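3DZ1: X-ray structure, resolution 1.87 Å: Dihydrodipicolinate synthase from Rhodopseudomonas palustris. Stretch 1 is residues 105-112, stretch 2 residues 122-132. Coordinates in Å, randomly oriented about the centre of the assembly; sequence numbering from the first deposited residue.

Stretch 1 105-112: GVMIAPPP
Stretch 2, residues 122-132: TYFRQATEAIG

The most distinctive feature of this contact is a proline laid on a tyrosine: Pro111 CD sits 3.5 Å from the centroid of the Tyr123 ring, 9° off its normal, a CH-pi contact in which the slightly polarised C-H groups beside the proline nitrogen meet the electron-rich face. No direct hydrogen bond joins the stretches; a water bridges them instead, donating to Ala109 O at 2.6 Å and lying 2.9 Å from Tyr123 OH. The tyrosine thus offers a face to proline and a hydroxyl to the water.

Residues 105-108 form an extended strand, followed by a loop whose three prolines, all C-gamma endo, run from phi/psi -83/154 at Pro110 through -65/151 at Pro111 to -62/-12 at Pro112. Helix 122-131 runs nearly antiparallel to the strand, at 150°, with axes 11.0 Å apart at closest approach. Three CA pairs set the register: Val106 CA lies 9.3 Å from Ile131 CA, Ile108 CA lies 8.1 Å from Ala127 CA, and Pro110 CA lies 7.4 Å from Tyr123 CA.

Strand alternation turns Val106 (chi1 m) and Ile108 (m, t) toward the helix, while selenomethionine Met107 makes no contact with it. Across from them, Tyr123, Ala127 and Ile131 recur every four residues, so they share one helical face. Ile108 is central: its CD1 lies 4.3 Å from Ala127 CB, whose small methyl leaves room for the branched chain, and 4.0 Å from Ile131 CD1. Ile131 (p, t) also places CD1 4.0 Å from Val106 CG2.

Ile108 CG2 reaches the edges of two rings, 4.3 Å from Tyr123 CE2 (chi1 t, chi2 76°) and 3.8 Å from Phe124 CE1. Phe124 leaves the helix sideways, but chi1 m and chi2 -67° bring its ring nearer, with CZ 3.7 Å from Pro110 CB. Gly132 ends the helical run with phi 105°, where a CB would jam against the preceding carbonyl.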

# COMPACT_ATOMS: atom_id res chain seq x y z
N GLY A 105 8.26 5.76 30.78
CA GLY A 105 8.87 5.16 29.60
C GLY A 105 8.29 5.77 28.34
O GLY A 105 7.48 6.69 28.40
N VAL A 106 8.70 5.25 27.19
CA VAL A 106 8.22 5.76 25.91
C VAL A 106 7.67 4.66 25.01
O VAL A 106 7.95 3.48 25.22
CB VAL A 106 9.35 6.51 25.16
CG1 VAL A 106 9.93 7.61 26.05
CG2 VAL A 106 10.45 5.53 24.74
N MSE A 107 6.89 5.05 24.00
CA MSE A 107 6.32 4.08 23.08
C MSE A 107 6.90 4.29 21.68
O MSE A 107 7.06 5.43 21.24
CB MSE A 107 4.79 4.20 23.04
CG MSE A 107 4.11 3.16 22.16
SE MSE A 107 2.15 3.18 22.27
CE MSE A 107 1.80 4.77 21.23
N ILE A 108 7.21 3.19 21.00
CA ILE A 108 7.77 3.28 19.66
C ILE A 108 7.04 2.39 18.68
O ILE A 108 6.89 1.18 18.89
CB ILE A 108 9.27 2.87 19.65
CG1 ILE A 108 10.05 3.68 20.69
CG2 ILE A 108 9.87 3.14 18.26
CD1 ILE A 108 11.50 3.23 20.84
N ALA A 109 6.56 3.01 17.60
CA ALA A 109 5.86 2.30 16.54
C ALA A 109 6.81 2.29 15.36
O ALA A 109 7.65 3.17 15.22
CB ALA A 109 4.57 3.03 16.18
N PRO A 110 6.71 1.28 14.49
CA PRO A 110 7.61 1.22 13.33
C PRO A 110 7.11 2.08 12.18
O PRO A 110 5.92 2.36 12.07
CB PRO A 110 7.58 -0.26 12.97
CG PRO A 110 6.14 -0.60 13.21
CD PRO A 110 5.85 0.08 14.55
N PRO A 111 8.04 2.54 11.32
CA PRO A 111 7.60 3.36 10.19
C PRO A 111 6.74 2.44 9.30
O PRO A 111 6.97 1.23 9.26
CB PRO A 111 8.91 3.77 9.52
CG PRO A 111 9.88 2.70 9.95
CD PRO A 111 9.50 2.49 11.39
N PRO A 112 5.77 3.00 8.58
CA PRO A 112 4.88 2.22 7.70
C PRO A 112 5.50 1.45 6.54
O PRO A 112 4.83 0.60 5.95
CB PRO A 112 3.87 3.27 7.23
CG PRO A 112 4.70 4.51 7.16
CD PRO A 112 5.50 4.45 8.44
N THR A 122 15.91 -4.73 12.67
CA THR A 122 16.98 -3.75 12.54
C THR A 122 16.51 -2.37 12.98
O THR A 122 17.23 -1.67 13.69
CB THR A 122 17.50 -3.67 11.09
OG1 THR A 122 18.25 -4.85 10.80
CG2 THR A 122 18.39 -2.44 10.90
N TYR A 123 15.32 -1.97 12.56
CA TYR A 123 14.80 -0.66 12.92
C TYR A 123 14.79 -0.45 14.43
O TYR A 123 15.25 0.57 14.93
CB TYR A 123 13.38 -0.46 12.40
CG TYR A 123 12.81 0.87 12.84
CD1 TYR A 123 13.22 2.05 12.22
CD2 TYR A 123 11.95 0.95 13.93
CE1 TYR A 123 12.79 3.29 12.69
CE2 TYR A 123 11.52 2.19 14.41
CZ TYR A 123 11.94 3.35 13.79
OH TYR A 123 11.54 4.58 14.26
N PHE A 124 14.24 -1.42 15.15
CA PHE A 124 14.16 -1.28 16.59
C PHE A 124 15.51 -1.29 17.30
O PHE A 124 15.65 -0.67 18.36
CB PHE A 124 13.19 -2.31 17.15
CG PHE A 124 11.75 -1.96 16.87
CD1 PHE A 124 11.18 -0.85 17.47
CD2 PHE A 124 11.01 -2.68 15.94
CE1 PHE A 124 9.89 -0.44 17.14
CE2 PHE A 124 9.72 -2.28 15.60
CZ PHE A 124 9.16 -1.15 16.21
N ARG A 125 16.50 -1.95 16.73
CA ARG A 125 17.83 -1.95 17.34
C ARG A 125 18.39 -0.53 17.15
O ARG A 125 19.09 -0.01 18.01
CB ARG A 125 18.75 -2.97 16.67
CG ARG A 125 18.37 -4.42 16.92
CD ARG A 125 19.56 -5.35 16.75
NE ARG A 125 20.18 -5.25 15.42
CZ ARG A 125 19.71 -5.85 14.33
NH1 ARG A 125 18.63 -6.61 14.38
NH2 ARG A 125 20.34 -5.69 13.17
N GLN A 126 18.07 0.09 16.02
CA GLN A 126 18.54 1.44 15.76
C GLN A 126 17.76 2.42 16.64
O GLN A 126 18.31 3.41 17.12
CB GLN A 126 18.34 1.82 14.29
CG GLN A 126 19.03 0.89 13.31
CD GLN A 126 18.76 1.28 11.87
OE1 GLN A 126 17.63 1.61 11.51
NE2 GLN A 126 19.79 1.23 11.04
N ALA A 127 16.48 2.12 16.84
CA ALA A 127 15.61 2.95 17.65
C ALA A 127 16.07 2.98 19.11
O ALA A 127 16.13 4.05 19.72
CB ALA A 127 14.17 2.45 17.56
N THR A 128 16.40 1.82 19.66
CA THR A 128 16.86 1.76 21.05
C THR A 128 18.24 2.40 21.20
O THR A 128 18.55 2.98 22.24
CB THR A 128 16.91 0.31 21.59
OG1 THR A 128 17.71 -0.50 20.72
CG2 THR A 128 15.51 -0.27 21.70
N GLU A 129 19.06 2.29 20.17
CA GLU A 129 20.39 2.88 20.21
C GLU A 129 20.22 4.40 20.28
O GLU A 129 21.00 5.10 20.92
CB GLU A 129 21.19 2.50 18.96
CG GLU A 129 22.52 3.21 18.83
CD GLU A 129 23.26 2.83 17.56
OE1 GLU A 129 22.68 3.00 16.46
OE2 GLU A 129 24.41 2.37 17.65
N ALA A 130 19.17 4.88 19.62
CA ALA A 130 18.86 6.31 19.58
C ALA A 130 18.39 6.89 20.91
O ALA A 130 18.92 7.91 21.36
CB ALA A 130 17.81 6.57 18.51
N ILE A 131 17.41 6.26 21.54
CA ILE A 131 16.88 6.76 22.81
C ILE A 131 17.71 6.35 24.02
O ILE A 131 17.58 6.95 25.08
CB ILE A 131 15.43 6.28 23.05
CG1 ILE A 131 15.39 4.76 23.20
CG2 ILE A 131 14.53 6.75 21.91
CD1 ILE A 131 14.07 4.22 23.68
N GLY A 132 18.55 5.33 23.86
CA GLY A 132 19.37 4.86 24.95
C GLY A 132 18.82 3.56 25.50
O GLY A 132 17.62 3.43 25.69
O HOH W 1 8.85 5.48 14.79